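Local atomic coordinates of Two-component insecticidal protein 16 kDa unit (Alcaligenes faecalis, PDB entry 5V3S), a protein that serves as the 16 kDa aegerolysin-family component of a binary insecticidal toxin that kills corn rootworm, probably by acting on gut cell membranes. Residues A[24-38]-A[85-97]. Sequence-based numbering, arbitrary orientation. Where two conformers were deposited one is given.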
ATOM      1  N   ILE A  24       2.557  -3.596   4.964  1.00 11.01           N
ATOM      2  CA  ILE A  24       3.158  -2.543   5.816  1.00 11.03           C
ATOM      3  C   ILE A  24       3.413  -3.150   7.173  1.00 10.78           C
ATOM      4  O   ILE A  24       2.459  -3.698   7.783  1.00 11.60           O
ATOM      5  CB  ILE A  24       2.186  -1.346   5.934  1.00 12.73           C
ATOM      6  CG1 ILE A  24       1.797  -0.871   4.548  1.00 13.50           C
ATOM      7  CG2 ILE A  24       2.753  -0.180   6.758  1.00 11.61           C
ATOM      8  CD1 ILE A  24       0.463  -1.370   4.077  1.00 17.02           C
ATOM      9  N   PHE A  25       4.692  -3.176   7.573  1.00 10.80           N
ATOM     10  CA  PHE A  25       5.089  -3.803   8.855  1.00 11.60           C
ATOM     11  C   PHE A  25       5.620  -2.660   9.642  1.00  9.96           C
ATOM     12  O   PHE A  25       6.435  -1.886   9.123  1.00 10.48           O
ATOM     13  CB  PHE A  25       6.251  -4.831   8.655  1.00 13.12           C
ATOM     14  CG  PHE A  25       6.618  -5.565   9.887  1.00 14.94           C
ATOM     15  CD1 PHE A  25       5.963  -6.710  10.235  1.00 19.85           C
ATOM     16  CD2 PHE A  25       7.567  -5.041  10.768  1.00 21.24           C
ATOM     17  CE1 PHE A  25       6.303  -7.409  11.384  1.00 21.59           C
ATOM     18  CE2 PHE A  25       7.881  -5.721  11.975  1.00 21.01           C
ATOM     19  CZ  PHE A  25       7.221  -6.882  12.264  1.00 21.28           C
ATOM     20  N   VAL A  26       5.295  -2.590  10.938  1.00  9.51           N
ATOM     21  CA  VAL A  26       5.589  -1.385  11.727  1.00  9.93           C
ATOM     22  C   VAL A  26       6.224  -1.770  13.033  1.00  9.98           C
ATOM     23  O   VAL A  26       5.950  -2.857  13.508  1.00  9.24           O
ATOM     24  CB  VAL A  26       4.345  -0.529  12.024  1.00 10.82           C
ATOM     25  CG1 VAL A  26       3.592  -0.241  10.705  1.00 11.21           C
ATOM     26  CG2 VAL A  26       3.407  -1.228  12.963  1.00  9.81           C
ATOM     27  N   VAL A  27       6.974  -0.820  13.572  1.00  9.92           N
ATOM     28  CA  VAL A  27       7.746  -0.991  14.825  1.00 11.49           C
ATOM     29  C   VAL A  27       7.746   0.294  15.618  1.00  9.65           C
ATOM     30  O   VAL A  27       7.935   1.352  15.133  1.00  9.45           O
ATOM     31  CB  VAL A  27       9.214  -1.432  14.511  1.00 11.86           C
ATOM     32  CG1 VAL A  27      10.024  -1.645  15.769  1.00 12.79           C
ATOM     33  CG2 VAL A  27       9.298  -2.612  13.580  1.00 14.59           C
ATOM     34  N   ASN A  28       7.577   0.125  16.912  1.00 11.84           N
ATOM     35  CA  ASN A  28       7.736   1.147  17.943  0.50 11.48           C
ATOM     36  C   ASN A  28       6.594   2.151  18.111  1.00 12.66           C
ATOM     37  O   ASN A  28       6.757   3.205  18.789  1.00 13.03           O
ATOM     38  CB  ASN A  28       9.069   1.844  17.885  0.50 11.77           C
ATOM     39  CG  ASN A  28       9.434   2.480  19.224  0.50 11.63           C
ATOM     40  OD1 ASN A  28       9.078   1.919  20.257  0.50 11.96           O
ATOM     41  ND2 ASN A  28      10.102   3.664  19.214  0.50 11.32           N
ATOM     42  N   SER A  29       5.433   1.840  17.520  1.00 14.54           N
ATOM     43  CA  SER A  29       4.171   2.583  17.678  1.00 12.42           C
ATOM     44  C   SER A  29       3.063   1.773  17.031  1.00 13.03           C
ATOM     45  O   SER A  29       3.347   0.758  16.426  1.00 12.58           O
ATOM     46  CB  SER A  29       4.224   3.947  17.058  1.00 14.06           C
ATOM     47  OG  SER A  29       3.278   4.810  17.664  1.00 12.96           O
ATOM     48  N   ASN A  30       1.812   2.180  17.218  1.00 12.63           N
ATOM     49  CA  ASN A  30       0.694   1.627  16.412  1.00 13.12           C
ATOM     50  C   ASN A  30       0.334   2.707  15.427  1.00 11.39           C
ATOM     51  O   ASN A  30       0.322   3.856  15.783  1.00 10.46           O
ATOM     52  CB  ASN A  30      -0.507   1.335  17.241  1.00 14.56           C
ATOM     53  CG  ASN A  30      -0.126   0.543  18.482  1.00 15.37           C
ATOM     54  OD1 ASN A  30       0.634  -0.424  18.397  1.00 15.07           O
ATOM     55  ND2 ASN A  30      -0.650   0.967  19.612  1.00 18.15           N
ATOM     56  N   PHE A  31       0.101   2.297  14.161  1.00 10.71           N
ATOM     57  CA  PHE A  31      -0.122   3.217  13.082  1.00  9.40           C
ATOM     58  C   PHE A  31      -1.483   2.903  12.473  1.00 10.23           C
ATOM     59  O   PHE A  31      -2.015   1.825  12.724  1.00  8.87           O
ATOM     60  CB  PHE A  31       0.963   2.987  11.963  1.00  9.21           C
ATOM     61  CG  PHE A  31       2.368   3.322  12.401  1.00  9.02           C
ATOM     62  CD1 PHE A  31       3.093   2.466  13.209  1.00  9.17           C
ATOM     63  CD2 PHE A  31       2.986   4.463  11.964  1.00  8.65           C
ATOM     64  CE1 PHE A  31       4.450   2.753  13.516  1.00  9.61           C
ATOM     65  CE2 PHE A  31       4.283   4.794  12.306  1.00  9.37           C
ATOM     66  CZ  PHE A  31       5.022   3.922  13.108  1.00  9.13           C
ATOM     67  N   LYS A  32      -2.008   3.879  11.720  1.00 11.25           N
ATOM     68  CA  LYS A  32      -3.376   3.879  11.188  1.00 12.42           C
ATOM     69  C   LYS A  32      -3.349   4.142   9.689  1.00 11.06           C
ATOM     70  O   LYS A  32      -2.747   5.192   9.273  1.00  9.78           O
ATOM     71  CB  LYS A  32      -4.194   4.954  11.857  1.00 15.74           C
ATOM     72  CG  LYS A  32      -5.670   5.010  11.460  1.00 19.50           C
ATOM     73  CD  LYS A  32      -6.369   6.164  12.195  1.00 23.50           C
ATOM     74  CE  LYS A  32      -5.784   7.561  11.872  1.00 26.33           C
ATOM     75  NZ  LYS A  32      -6.642   8.733  12.333  1.00 27.92           N
ATOM     76  N   VAL A  33      -4.035   3.267   8.930  1.00 10.44           N
ATOM     77  CA  VAL A  33      -4.258   3.534   7.481  1.00  9.99           C
ATOM     78  C   VAL A  33      -5.406   4.520   7.301  1.00 10.91           C
ATOM     79  O   VAL A  33      -6.488   4.358   7.868  1.00 11.32           O
ATOM     80  CB  VAL A  33      -4.475   2.237   6.691  1.00 10.77           C
ATOM     81  CG1 VAL A  33      -4.617   2.580   5.241  1.00 11.08           C
ATOM     82  CG2 VAL A  33      -3.376   1.169   6.953  1.00 10.57           C
ATOM     83  N   GLU A  34      -5.234   5.559   6.466  1.00 12.21           N
ATOM     84  CA  GLU A  34      -6.363   6.424   6.141  1.00 13.48           C
ATOM     85  C   GLU A  34      -6.149   6.883   4.704  1.00 13.31           C
ATOM     86  O   GLU A  34      -5.073   6.715   4.103  1.00 12.20           O
ATOM     87  CB  GLU A  34      -6.432   7.657   7.041  1.00 15.67           C
ATOM     88  CG  GLU A  34      -6.744   7.448   8.457  1.00 19.93           C
ATOM     89  CD  GLU A  34      -8.144   6.995   8.756  1.00 24.54           C
ATOM     90  OE1 GLU A  34      -9.122   7.142   7.978  1.00 26.54           O
ATOM     91  OE2 GLU A  34      -8.255   6.420   9.870  1.00 33.41           O
ATOM     92  N   GLY A  35      -7.201   7.461   4.147  1.00 12.56           N
ATOM     93  CA  GLY A  35      -7.073   8.068   2.849  1.00 12.76           C
ATOM     94  C   GLY A  35      -7.046   7.068   1.665  1.00 12.64           C
ATOM     95  O   GLY A  35      -6.682   7.445   0.527  1.00 13.00           O
ATOM     96  N   ALA A  36      -7.370   5.791   1.895  1.00 10.63           N
ATOM     97  CA  ALA A  36      -7.322   4.837   0.783  1.00  9.80           C
ATOM     98  C   ALA A  36      -8.363   5.176  -0.304  1.00 10.29           C
ATOM     99  O   ALA A  36      -9.524   5.478   0.002  1.00 10.61           O
ATOM    100  CB  ALA A  36      -7.556   3.396   1.294  1.00  9.20           C
ATOM    101  N   TYR A  37      -7.937   5.087  -1.582  1.00 10.78           N
ATOM    102  CA  TYR A  37      -8.818   5.295  -2.686  1.00  9.82           C
ATOM    103  C   TYR A  37      -8.363   4.509  -3.870  1.00 10.29           C
ATOM    104  O   TYR A  37      -7.221   4.062  -3.957  1.00 10.89           O
ATOM    105  CB  TYR A  37      -8.854   6.805  -3.025  1.00 10.59           C
ATOM    106  CG  TYR A  37      -7.615   7.276  -3.686  1.00 11.15           C
ATOM    107  CD1 TYR A  37      -6.495   7.610  -2.978  1.00 10.82           C
ATOM    108  CD2 TYR A  37      -7.527   7.354  -5.109  1.00 12.16           C
ATOM    109  CE1 TYR A  37      -5.324   7.986  -3.570  1.00 12.22           C
ATOM    110  CE2 TYR A  37      -6.357   7.768  -5.700  1.00 12.56           C
ATOM    111  CZ  TYR A  37      -5.239   8.036  -4.910  1.00 12.82           C
ATOM    112  OH  TYR A  37      -4.055   8.370  -5.471  1.00 14.98           O
ATOM    113  N   LEU A  38      -9.272   4.383  -4.843  1.00 11.22           N
ATOM    114  CA  LEU A  38      -8.914   3.826  -6.104  1.00 12.68           C
ATOM    115  C   LEU A  38      -9.590   4.678  -7.133  1.00 14.29           C
ATOM    116  O   LEU A  38     -10.742   5.056  -6.994  1.00 13.14           O
ATOM    117  CB  LEU A  38      -9.361   2.342  -6.318  1.00 14.43           C
ATOM    118  CG  LEU A  38      -8.757   1.183  -5.524  1.00 15.05           C
ATOM    119  CD1 LEU A  38      -9.590  -0.064  -5.590  1.00 17.09           C
ATOM    120  CD2 LEU A  38      -7.351   0.865  -5.916  1.00 17.36           C
ATOM    121  N   GLY A  85      -4.341   3.766  -7.513  1.00 11.18           N
ATOM    122  CA  GLY A  85      -4.888   4.219  -6.204  1.00  9.81           C
ATOM    123  C   GLY A  85      -3.766   4.652  -5.279  1.00  9.44           C
ATOM    124  O   GLY A  85      -2.577   4.762  -5.680  1.00  8.00           O
ATOM    125  N   GLY A  86      -4.141   4.758  -3.986  1.00  9.65           N
ATOM    126  CA  GLY A  86      -3.199   5.174  -2.954  1.00  8.99           C
ATOM    127  C   GLY A  86      -3.807   5.091  -1.561  1.00  8.54           C
ATOM    128  O   GLY A  86      -5.011   4.792  -1.357  1.00  8.37           O
ATOM    129  N   PHE A  87      -2.951   5.401  -0.561  1.00  8.71           N
ATOM    130  CA  PHE A  87      -3.364   5.453   0.837  1.00  8.92           C
ATOM    131  C   PHE A  87      -2.266   6.151   1.597  1.00  8.38           C
ATOM    132  O   PHE A  87      -1.141   6.284   1.108  1.00  9.62           O
ATOM    133  CB  PHE A  87      -3.625   4.062   1.476  1.00  9.61           C
ATOM    134  CG  PHE A  87      -2.418   3.168   1.533  1.00 10.02           C
ATOM    135  CD1 PHE A  87      -2.054   2.404   0.406  1.00 10.70           C
ATOM    136  CD2 PHE A  87      -1.574   3.132   2.702  1.00 10.73           C
ATOM    137  CE1 PHE A  87      -0.948   1.622   0.451  1.00 11.83           C
ATOM    138  CE2 PHE A  87      -0.430   2.295   2.723  1.00  9.47           C
ATOM    139  CZ  PHE A  87      -0.141   1.566   1.562  1.00 12.25           C
ATOM    140  N   SER A  88      -2.553   6.459   2.841  1.00  9.19           N
ATOM    141  CA  SER A  88      -1.688   7.216   3.739  1.00  9.36           C
ATOM    142  C   SER A  88      -1.577   6.501   5.076  1.00  8.76           C
ATOM    143  O   SER A  88      -2.414   5.715   5.459  1.00 10.00           O
ATOM    144  CB  SER A  88      -2.124   8.689   3.932  1.00  9.70           C
ATOM    145  OG  SER A  88      -2.226   9.422   2.673  1.00 10.29           O
ATOM    146  N   LEU A  89      -0.458   6.706   5.737  1.00  9.03           N
ATOM    147  CA  LEU A  89      -0.335   6.051   7.073  1.00  9.67           C
ATOM    148  C   LEU A  89      -0.010   7.135   8.041  1.00  8.98           C
ATOM    149  O   LEU A  89       0.837   7.982   7.785  1.00 10.18           O
ATOM    150  CB  LEU A  89       0.804   5.102   7.148  1.00 10.00           C
ATOM    151  CG  LEU A  89       0.930   4.219   8.372  1.00  9.91           C
ATOM    152  CD1 LEU A  89      -0.106   3.163   8.440  1.00 11.64           C
ATOM    153  CD2 LEU A  89       2.289   3.590   8.413  1.00  9.97           C
ATOM    154  N   TYR A  90      -0.620   7.037   9.193  1.00 10.39           N
ATOM    155  CA  TYR A  90      -0.462   8.029  10.253  1.00 10.44           C
ATOM    156  C   TYR A  90       0.061   7.343  11.539  1.00 10.53           C
ATOM    157  O   TYR A  90      -0.095   6.126  11.736  1.00  9.96           O
ATOM    158  CB  TYR A  90      -1.810   8.641  10.588  1.00 11.47           C
ATOM    159  CG  TYR A  90      -2.390   9.414   9.475  1.00 13.31           C
ATOM    160  CD1 TYR A  90      -3.007   8.756   8.416  1.00 13.09           C
ATOM    161  CD2 TYR A  90      -2.321  10.774   9.452  1.00 16.41           C
ATOM    162  CE1 TYR A  90      -3.491   9.470   7.311  1.00 14.92           C
ATOM    163  CE2 TYR A  90      -2.804  11.486   8.357  1.00 16.00           C
ATOM    164  CZ  TYR A  90      -3.397  10.802   7.299  1.00 14.59           C
ATOM    165  OH  TYR A  90      -3.914  11.594   6.256  1.00 21.76           O
ATOM    166  N   ASP A  91       0.646   8.152  12.410  1.00 11.13           N
ATOM    167  CA  ASP A  91       1.045   7.723  13.787  1.00 11.10           C
ATOM    168  C   ASP A  91       0.320   8.765  14.662  1.00 11.48           C
ATOM    169  O   ASP A  91       0.753   9.930  14.710  1.00 10.99           O
ATOM    170  CB  ASP A  91       2.552   7.835  13.982  1.00 10.98           C
ATOM    171  CG  ASP A  91       2.977   7.471  15.486  1.00 12.71           C
ATOM    172  OD1 ASP A  91       2.146   6.898  16.142  1.00 11.39           O
ATOM    173  OD2 ASP A  91       4.129   7.658  15.893  1.00 13.64           O
ATOM    174  N   GLY A  92      -0.850   8.403  15.193  1.00 14.16           N
ATOM    175  CA  GLY A  92      -1.704   9.390  15.858  1.00 16.26           C
ATOM    176  C   GLY A  92      -2.201  10.406  14.832  1.00 16.83           C
ATOM    177  O   GLY A  92      -2.717  10.040  13.752  1.00 19.95           O
ATOM    178  N   ASP A  93      -1.977  11.671  15.107  1.00 19.55           N
ATOM    179  CA  ASP A  93      -2.371  12.737  14.176  1.00 24.84           C
ATOM    180  C   ASP A  93      -1.221  13.156  13.207  1.00 20.27           C
ATOM    181  O   ASP A  93      -1.388  14.045  12.419  1.00 23.98           O
ATOM    182  CB  ASP A  93      -2.830  13.966  14.949  1.00 29.25           C
ATOM    183  CG  ASP A  93      -4.155  13.780  15.596  1.00 32.82           C
ATOM    184  OD1 ASP A  93      -5.163  13.339  14.905  1.00 30.86           O
ATOM    185  OD2 ASP A  93      -4.187  14.089  16.822  1.00 34.94           O
ATOM    186  N   LYS A  94      -0.131  12.416  13.196  1.00 18.74           N
ATOM    187  CA  LYS A  94       1.056  12.751  12.429  1.00 18.23           C
ATOM    188  C   LYS A  94       1.018  11.922  11.120  1.00 15.11           C
ATOM    189  O   LYS A  94       0.946  10.689  11.147  1.00 13.23           O
ATOM    190  CB  LYS A  94       2.322  12.421  13.182  1.00 23.56           C
ATOM    191  CG  LYS A  94       2.450  13.103  14.546  1.00 30.04           C
ATOM    192  CD  LYS A  94       3.615  14.082  14.533  1.00 34.51           C
ATOM    193  CE  LYS A  94       4.939  13.433  14.935  1.00 41.05           C
ATOM    194  NZ  LYS A  94       5.924  14.445  15.481  1.00 44.21           N
ATOM    195  N   LEU A  95       1.084  12.602   9.986  1.00 14.92           N
ATOM    196  CA  LEU A  95       1.171  11.877   8.693  1.00 11.82           C
ATOM    197  C   LEU A  95       2.625  11.365   8.516  1.00 12.74           C
ATOM    198  O   LEU A  95       3.559  12.170   8.505  1.00 13.42           O
ATOM    199  CB  LEU A  95       0.793  12.837   7.571  1.00 12.37           C
ATOM    200  CG  LEU A  95       0.867  12.231   6.138  1.00 13.22           C
ATOM    201  CD1 LEU A  95      -0.028  11.063   5.950  1.00 12.88           C
ATOM    202  CD2 LEU A  95       0.509  13.363   5.176  1.00 13.96           C
ATOM    203  N   VAL A  96       2.801  10.034   8.344  1.00 10.60           N
ATOM    204  CA  VAL A  96       4.087   9.419   8.215  1.00 10.47           C
ATOM    205  C   VAL A  96       4.460   9.270   6.721  1.00 11.65           C
ATOM    206  O   VAL A  96       5.551   9.718   6.337  1.00 10.96           O
ATOM    207  CB  VAL A  96       4.077   8.103   8.954  1.00 11.75           C
ATOM    208  CG1 VAL A  96       5.385   7.340   8.749  1.00 12.56           C
ATOM    209  CG2 VAL A  96       3.757   8.419  10.434  1.00 11.66           C
ATOM    210  N   PHE A  97       3.573   8.712   5.917  1.00  9.79           N
ATOM    211  CA  PHE A  97       3.799   8.588   4.408  1.00  9.15           C
ATOM    212  C   PHE A  97       2.513   8.577   3.610  1.00  9.14           C
ATOM    213  O   PHE A  97       1.429   8.391   4.112  1.00 10.46           O
ATOM    214  CB  PHE A  97       4.681   7.414   3.964  1.00  9.44           C
ATOM    215  CG  PHE A  97       4.065   6.017   4.084  1.00  9.76           C
ATOM    216  CD1 PHE A  97       3.137   5.539   3.208  1.00  9.56           C
ATOM    217  CD2 PHE A  97       4.496   5.123   5.079  1.00  9.76           C
ATOM    218  CE1 PHE A  97       2.641   4.238   3.300  1.00 10.29           C
ATOM    219  CE2 PHE A  97       4.008   3.858   5.179  1.00  9.99           C
ATOM    220  CZ  PHE A  97       3.051   3.400   4.284  1.00 10.83           C
TER
HETATM  221  O   HOH W   1      -1.820   5.633  15.105  1.00 16.50           O
HETATM  222  O   HOH W   2      -5.449  11.120  12.414  1.00 40.96           O
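Strands 31-38 and 85-91 run antiparallel, their axes 4.5 Å apart, in one of the two sheets that form the aegerolysin beta sandwich, while 24-27 belongs to the facing sheet. Lys32 with Tyr90 and Glu34 with Ser88 are hydrogen-bonded pairs; Tyr90 N gives a 2.8 Å bond to Lys32 O. A beta bulge at Gly35 and Ala36 then shifts the register by one before Tyr37 pairs with Gly86. Gly35 adopts a positive phi of 77°, a conformation easy for glycine, and Ala36 N is hydrogen-bonded to Asn59 OD1.

The inner face is apolar, as a sandwich core requires. Ile24 reaches across from the other sheet: its CD1 packs on Phe87 CZ at 3.9 Å, and its CG2 lies beside Leu89 CD2 and at the edge of the Phe97 ring. Val33 straddles Phe87 with CG1 and Leu89 with CG2. Phe31 crosses Leu89 at about a right angle, its CB 3.7 Å from Leu89 CD1, and its ring edge meets Val96 CG2.

Lys32, Glu34, Tyr37, Ser88 and Tyr90, all partly exposed, line the other face, where polar ends can meet solvent. Glu34 CB lies 3.5 Å from Tyr90 CE1; the chain then bends at chi2 (-69°), carrying the carboxylate away toward a long salt bridge from OE2 to Lys32 NZ. Lys32 NZ also reaches, through a water, Gly92 O within the type II' turn from Asp91 to Lys94. The Tyr37 ring lies with one face over the backbone of Gly85 and Gly86; Gly86 has no side chain to hold it off, and Gly85 CA sits 4.2 Å from the ring centroid in a CH-pi contact.

At the turn end, buried Asp91 shares its carboxylate: OD2 forms a salt bridge with Lys144 and a hydrogen bond with Tyr121, while OD1 accepts a 2.8 Å bond from Ser29 OG on its syn side, 33° out of the carboxylate plane.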